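Cytochrome c552 (Thermochromatium tepidum, PDB 5ZE8) carries five covalently attached hemes c and probably transfers electrons at low potential in a thermophilic purple sulfur photosynthetic bacterium. Local coordinates at residues C127-I139 against G149-A161. Numbering follows the deposited sequence.
Sequences CVACHTLKTYNGI and GIKAYDLSDRLQA. With HEC (heme c), chain D.
Strands 133-136 and 153-155 form a two-stranded antiparallel ribbon beside the short helix of a heme-binding motif, with the axial ligand H131 held by Q160 of the returning chain. The ribbon carries a classic beta bulge: K134 N and T135 N both donate to D154 O, at 2.9 and 3.2 Å. Next to it, N137 ND2 reaches D154 OD1 (3.0 Å) from above the carboxylate plane, and a water bridges N137 OD1 and D154 OD2. On the other side of the ribbon the Y153 ring is sandwiched: CD2 of L133 covers one face, 4.1 Å from the centroid, and Y136, its CG anti to the backbone N (chi1 -177°), lays CD1 over the opposite face. The Y153 hydroxyl is hydrogen-bonded to D223 O and G227 N, so an alanine here would probably open a gap between L133 and Y136 and leave those backbone atoms without their mate. At the heme, H131 ND1 donates to Q160 O at 2.9 Å, almost straight (173°) and in the ring plane, which fixes the imidazole's rotation and should strengthen its donation to iron. NE2 of H131 binds the iron at 2.1 Å, H270 is the other axial ligand, and C127 and C130 supply the thioethers: the CXXCH motif of a bis-histidine heme c.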
loop_
_atom_site.group_PDB
_atom_site.type_symbol
_atom_site.label_atom_id
_atom_site.label_comp_id
_atom_site.label_asym_id
_atom_site.label_seq_id
_atom_site.Cartn_x
_atom_site.Cartn_y
_atom_site.Cartn_z
ATOM N N CYS A 127 -11.812 -2.422 11.970
ATOM C CA CYS A 127 -12.710 -1.266 12.106
ATOM C C CYS A 127 -12.320 -0.389 13.227
ATOM O O CYS A 127 -12.170 0.820 13.046
ATOM C CB CYS A 127 -14.200 -1.662 12.254
ATOM S SG CYS A 127 -14.768 -3.087 11.281
ATOM N N VAL A 128 -12.159 -0.954 14.421
ATOM C CA VAL A 128 -11.879 -0.129 15.569
ATOM C C VAL A 128 -10.433 0.426 15.589
ATOM O O VAL A 128 -10.211 1.498 16.182
ATOM C CB VAL A 128 -12.237 -0.818 16.910
ATOM C CG1 VAL A 128 -13.712 -1.153 16.928
ATOM C CG2 VAL A 128 -11.366 -2.008 17.098
ATOM N N ALA A 129 -9.494 -0.249 14.923
ATOM C CA ALA A 129 -8.143 0.323 14.834
ATOM C C ALA A 129 -8.179 1.625 14.118
ATOM O O ALA A 129 -7.627 2.587 14.608
ATOM C CB ALA A 129 -7.178 -0.636 14.180
ATOM N N CYS A 130 -8.829 1.679 12.977
ATOM C CA CYS A 130 -8.881 2.952 12.293
ATOM C C CYS A 130 -9.848 3.917 12.984
ATOM O O CYS A 130 -9.556 5.133 13.049
ATOM C CB CYS A 130 -9.366 2.764 10.876
ATOM S SG CYS A 130 -8.027 2.283 9.787
ATOM N N HIS A 131 -10.993 3.412 13.448
ATOM C CA HIS A 131 -12.016 4.299 13.962
ATOM C C HIS A 131 -11.836 4.749 15.409
ATOM O O HIS A 131 -12.703 5.417 15.941
ATOM C CB HIS A 131 -13.470 3.768 13.697
ATOM C CG HIS A 131 -13.862 3.874 12.263
ATOM N ND1 HIS A 131 -14.342 5.076 11.725
ATOM C CD2 HIS A 131 -13.805 2.976 11.224
ATOM C CE1 HIS A 131 -14.536 4.867 10.420
ATOM N NE2 HIS A 131 -14.247 3.620 10.095
ATOM N N THR A 132 -10.687 4.430 15.999
ATOM C CA THR A 132 -10.342 5.008 17.347
ATOM C C THR A 132 -9.165 6.007 17.246
ATOM O O THR A 132 -8.697 6.487 18.274
ATOM C CB THR A 132 -10.178 3.938 18.450
ATOM O OG1 THR A 132 -9.217 2.987 18.101
ATOM C CG2 THR A 132 -11.527 3.269 18.746
ATOM N N LEU A 133 -8.614 6.229 16.049
ATOM C CA LEU A 133 -7.548 7.247 15.863
ATOM C C LEU A 133 -8.223 8.587 16.028
ATOM O O LEU A 133 -9.195 8.873 15.366
ATOM C CB LEU A 133 -6.995 7.143 14.467
ATOM C CG LEU A 133 -6.316 5.824 14.101
ATOM C CD1 LEU A 133 -5.923 5.898 12.633
ATOM C CD2 LEU A 133 -5.191 5.415 15.029
ATOM N N LYS A 134 -7.728 9.423 16.958
ATOM C CA LYS A 134 -8.380 10.696 17.264
ATOM C C LYS A 134 -7.660 11.938 16.732
ATOM O O LYS A 134 -8.264 12.727 16.023
ATOM C CB LYS A 134 -8.679 10.835 18.725
ATOM C CG LYS A 134 -9.491 12.065 19.030
ATOM C CD LYS A 134 -9.795 12.122 20.504
ATOM C CE LYS A 134 -10.595 13.352 20.812
ATOM N NZ LYS A 134 -10.757 13.360 22.292
ATOM N N THR A 135 -6.372 12.044 17.019
ATOM C CA THR A 135 -5.630 13.270 16.622
ATOM C C THR A 135 -4.274 12.847 16.102
ATOM O O THR A 135 -3.522 12.191 16.818
ATOM C CB THR A 135 -5.452 14.179 17.822
ATOM O OG1 THR A 135 -6.730 14.455 18.444
ATOM C CG2 THR A 135 -4.746 15.461 17.454
ATOM N N TYR A 136 -3.983 13.232 14.895
ATOM C CA TYR A 136 -2.701 12.924 14.299
ATOM C C TYR A 136 -1.610 13.912 14.721
ATOM O O TYR A 136 -1.728 15.108 14.478
ATOM C CB TYR A 136 -2.791 12.925 12.824
ATOM C CG TYR A 136 -1.512 12.546 12.061
ATOM C CD1 TYR A 136 -0.799 11.454 12.378
ATOM C CD2 TYR A 136 -1.019 13.362 11.045
ATOM C CE1 TYR A 136 0.348 11.111 11.696
ATOM C CE2 TYR A 136 0.143 13.031 10.354
ATOM C CZ TYR A 136 0.832 11.877 10.699
ATOM O OH TYR A 136 2.019 11.601 10.034
ATOM N N ASN A 137 -0.594 13.382 15.379
ATOM C CA ASN A 137 0.554 14.191 15.959
ATOM C C ASN A 137 1.760 14.315 15.042
ATOM O O ASN A 137 2.681 15.043 15.385
ATOM C CB ASN A 137 0.945 13.672 17.306
ATOM C CG ASN A 137 -0.200 13.785 18.281
ATOM O OD1 ASN A 137 -0.857 14.828 18.334
ATOM N ND2 ASN A 137 -0.467 12.726 19.009
ATOM N N GLY A 138 1.779 13.598 13.938
ATOM C CA GLY A 138 2.896 13.452 13.065
ATOM C C GLY A 138 3.800 12.337 13.484
ATOM O O GLY A 138 3.815 11.873 14.634
ATOM N N ILE A 139 4.571 11.844 12.534
ATOM C CA ILE A 139 5.478 10.772 12.824
ATOM C C ILE A 139 6.763 11.154 13.546
ATOM O O ILE A 139 7.443 10.278 14.066
ATOM C CB ILE A 139 5.742 9.872 11.578
ATOM C CG1 ILE A 139 6.329 10.641 10.458
ATOM C CG2 ILE A 139 4.409 9.169 11.151
ATOM C CD1 ILE A 139 6.973 9.795 9.395
ATOM N N GLY A 149 2.684 4.447 13.148
ATOM C CA GLY A 149 1.412 3.794 13.252
ATOM C C GLY A 149 0.592 4.339 14.364
ATOM O O GLY A 149 0.497 5.565 14.476
ATOM N N ILE A 150 0.041 3.541 15.252
ATOM C CA ILE A 150 -0.785 4.059 16.298
ATOM C C ILE A 150 -0.029 5.023 17.251
ATOM O O ILE A 150 -0.663 5.862 17.879
ATOM C CB ILE A 150 -1.418 2.961 17.228
ATOM C CG1 ILE A 150 -0.359 2.001 17.839
ATOM C CG2 ILE A 150 -2.485 2.222 16.480
ATOM C CD1 ILE A 150 -0.860 1.185 19.071
ATOM N N LYS A 151 1.317 4.966 17.262
ATOM C CA LYS A 151 2.079 5.834 18.125
ATOM C C LYS A 151 2.155 7.280 17.618
ATOM O O LYS A 151 2.471 8.201 18.403
ATOM C CB LYS A 151 3.465 5.283 18.311
ATOM C CG LYS A 151 3.539 3.899 18.937
ATOM C CD LYS A 151 2.789 3.805 20.261
ATOM C CE LYS A 151 2.888 2.378 20.799
ATOM N NZ LYS A 151 2.358 2.390 22.211
ATOM N N ALA A 152 1.736 7.525 16.362
ATOM C CA ALA A 152 1.655 8.846 15.782
ATOM C C ALA A 152 0.351 9.561 16.119
ATOM O O ALA A 152 0.156 10.704 15.677
ATOM C CB ALA A 152 1.861 8.820 14.283
ATOM N N TYR A 153 -0.539 8.925 16.887
ATOM C CA TYR A 153 -1.819 9.478 17.200
ATOM C C TYR A 153 -2.141 9.524 18.694
ATOM O O TYR A 153 -1.724 8.655 19.444
ATOM C CB TYR A 153 -2.947 8.546 16.599
ATOM C CG TYR A 153 -2.898 8.510 15.079
ATOM C CD1 TYR A 153 -3.647 9.401 14.323
ATOM C CD2 TYR A 153 -2.188 7.567 14.404
ATOM C CE1 TYR A 153 -3.658 9.374 12.925
ATOM C CE2 TYR A 153 -2.139 7.536 13.019
ATOM C CZ TYR A 153 -2.846 8.453 12.298
ATOM O OH TYR A 153 -2.812 8.430 10.897
ATOM N N ASP A 154 -3.020 10.443 19.088
ATOM C CA ASP A 154 -3.770 10.299 20.313
ATOM C C ASP A 154 -4.930 9.377 19.940
ATOM O O ASP A 154 -5.592 9.587 18.891
ATOM C CB ASP A 154 -4.390 11.602 20.787
ATOM C CG ASP A 154 -3.379 12.668 21.171
ATOM O OD1 ASP A 154 -2.215 12.336 21.456
ATOM O OD2 ASP A 154 -3.843 13.850 21.258
ATOM N N LEU A 155 -5.158 8.408 20.817
ATOM C CA LEU A 155 -6.235 7.433 20.593
ATOM C C LEU A 155 -7.452 7.765 21.443
ATOM O O LEU A 155 -7.282 8.370 22.518
ATOM C CB LEU A 155 -5.722 6.036 20.902
ATOM C CG LEU A 155 -4.436 5.670 20.177
ATOM C CD1 LEU A 155 -3.947 4.323 20.662
ATOM C CD2 LEU A 155 -4.518 5.682 18.645
ATOM N N SER A 156 -8.638 7.286 21.055
ATOM C CA SER A 156 -9.864 7.584 21.785
ATOM C C SER A 156 -10.432 6.244 22.289
ATOM O O SER A 156 -10.162 5.160 21.678
ATOM C CB SER A 156 -10.876 8.226 20.869
ATOM O OG SER A 156 -12.046 8.567 21.637
ATOM N N ASP A 157 -11.156 6.283 23.393
ATOM C CA ASP A 157 -12.014 5.195 23.741
ATOM C C ASP A 157 -13.416 5.240 23.105
ATOM O O ASP A 157 -14.256 4.380 23.416
ATOM C CB ASP A 157 -12.074 5.107 25.266
ATOM C CG ASP A 157 -12.807 6.285 25.876
ATOM O OD1 ASP A 157 -13.137 7.230 25.131
ATOM O OD2 ASP A 157 -13.057 6.272 27.111
ATOM N N ARG A 158 -13.640 6.180 22.169
ATOM C CA ARG A 158 -14.897 6.362 21.458
ATOM C C ARG A 158 -14.546 6.225 19.974
ATOM O O ARG A 158 -13.451 6.566 19.518
ATOM C CB ARG A 158 -15.525 7.740 21.655
ATOM C CG ARG A 158 -15.929 7.927 23.108
ATOM C CD ARG A 158 -16.230 9.340 23.480
ATOM N NE ARG A 158 -17.047 9.349 24.700
ATOM C CZ ARG A 158 -17.683 10.417 25.182
ATOM N NH1 ARG A 158 -17.535 11.612 24.623
ATOM N NH2 ARG A 158 -18.467 10.286 26.255
ATOM N N LEU A 159 -15.477 5.700 19.242
ATOM C CA LEU A 159 -15.401 5.664 17.820
ATOM C C LEU A 159 -15.439 7.059 17.272
ATOM O O LEU A 159 -16.079 7.986 17.813
ATOM C CB LEU A 159 -16.594 4.890 17.262
ATOM C CG LEU A 159 -16.684 3.405 17.539
ATOM C CD1 LEU A 159 -17.895 2.766 16.907
ATOM C CD2 LEU A 159 -15.476 2.716 17.006
ATOM N N GLN A 160 -14.732 7.216 16.174
ATOM C CA GLN A 160 -14.528 8.507 15.474
ATOM C C GLN A 160 -15.139 8.407 14.110
ATOM O O GLN A 160 -14.884 7.443 13.376
ATOM C CB GLN A 160 -13.051 8.852 15.386
ATOM C CG GLN A 160 -12.312 8.820 16.693
ATOM C CD GLN A 160 -12.709 9.981 17.662
ATOM O OE1 GLN A 160 -12.728 11.173 17.280
ATOM N NE2 GLN A 160 -13.104 9.624 18.918
ATOM N N ALA A 161 -15.976 9.388 13.747
ATOM C CA ALA A 161 -16.714 9.333 12.482
ATOM C C ALA A 161 -16.674 10.623 11.715
ATOM O O ALA A 161 -16.524 11.638 12.311
ATOM C CB ALA A 161 -18.146 9.010 12.789
HETATM FE FE HEC D . -14.398 2.955 8.156
HETATM C CHA HEC D . -15.924 5.860 6.997
HETATM C CHB HEC D . -17.393 1.777 9.167
HETATM C CHC HEC D . -12.961 -0.182 8.712
HETATM C CHD HEC D . -11.349 4.350 7.767
HETATM N NA HEC D . -16.255 3.652 8.082
HETATM C C1A HEC D . -16.694 4.836 7.553
HETATM C C2A HEC D . -18.129 4.874 7.590
HETATM C C3A HEC D . -18.553 3.714 8.233
HETATM C C4A HEC D . -17.386 2.988 8.516
HETATM C CMA HEC D . -19.970 3.231 8.548
HETATM C CAA HEC D . -18.973 5.996 6.949
HETATM C CBA HEC D . -19.216 5.544 5.502
HETATM C CGA HEC D . -20.070 6.549 4.752
HETATM O O1A HEC D . -21.081 7.064 5.308
HETATM O O2A HEC D . -19.868 6.727 3.539
HETATM N NB HEC D . -15.037 1.138 8.828
HETATM C C1B HEC D . -16.285 0.928 9.215
HETATM C C2B HEC D . -16.386 -0.462 9.627
HETATM C C3B HEC D . -15.179 -1.045 9.461
HETATM C C4B HEC D . -14.301 -0.002 8.992
HETATM C CMB HEC D . -17.670 -1.135 10.056
HETATM C CAB HEC D . -14.725 -2.435 9.552
HETATM C CBB HEC D . -15.436 -3.398 8.824
HETATM N NC HEC D . -12.536 2.240 8.225
HETATM C C1C HEC D . -12.111 0.929 8.414
HETATM C C2C HEC D . -10.705 0.840 8.332
HETATM C C3C HEC D . -10.202 2.124 8.154
HETATM C C4C HEC D . -11.374 2.984 8.044
HETATM C CMC HEC D . -9.935 -0.437 8.595
HETATM C CAC HEC D . -8.769 2.538 8.019
HETATM C CBC HEC D . -7.905 1.870 7.079
HETATM N ND HEC D . -13.783 4.693 7.524
HETATM C C1D HEC D . -12.464 5.105 7.452
HETATM C C2D HEC D . -12.347 6.496 6.926
HETATM C C3D HEC D . -13.623 6.897 6.716
HETATM C C4D HEC D . -14.535 5.781 7.079
HETATM C CMD HEC D . -11.103 7.314 6.825
HETATM C CAD HEC D . -14.039 8.244 6.205
HETATM C CBD HEC D . -13.982 8.300 4.673
HETATM C CGD HEC D . -13.997 9.747 4.200
HETATM O O1D HEC D . -13.052 10.228 3.561
HETATM O O2D HEC D . -15.013 10.398 4.367
HETATM O O HOH W 1 -12.118 10.963 22.851
HETATM O O HOH W 2 -6.392 14.430 21.222
HETATM O O HOH W 3 1.611 10.706 19.267
HETATM O O HOH W 4 -2.265 15.798 20.378
#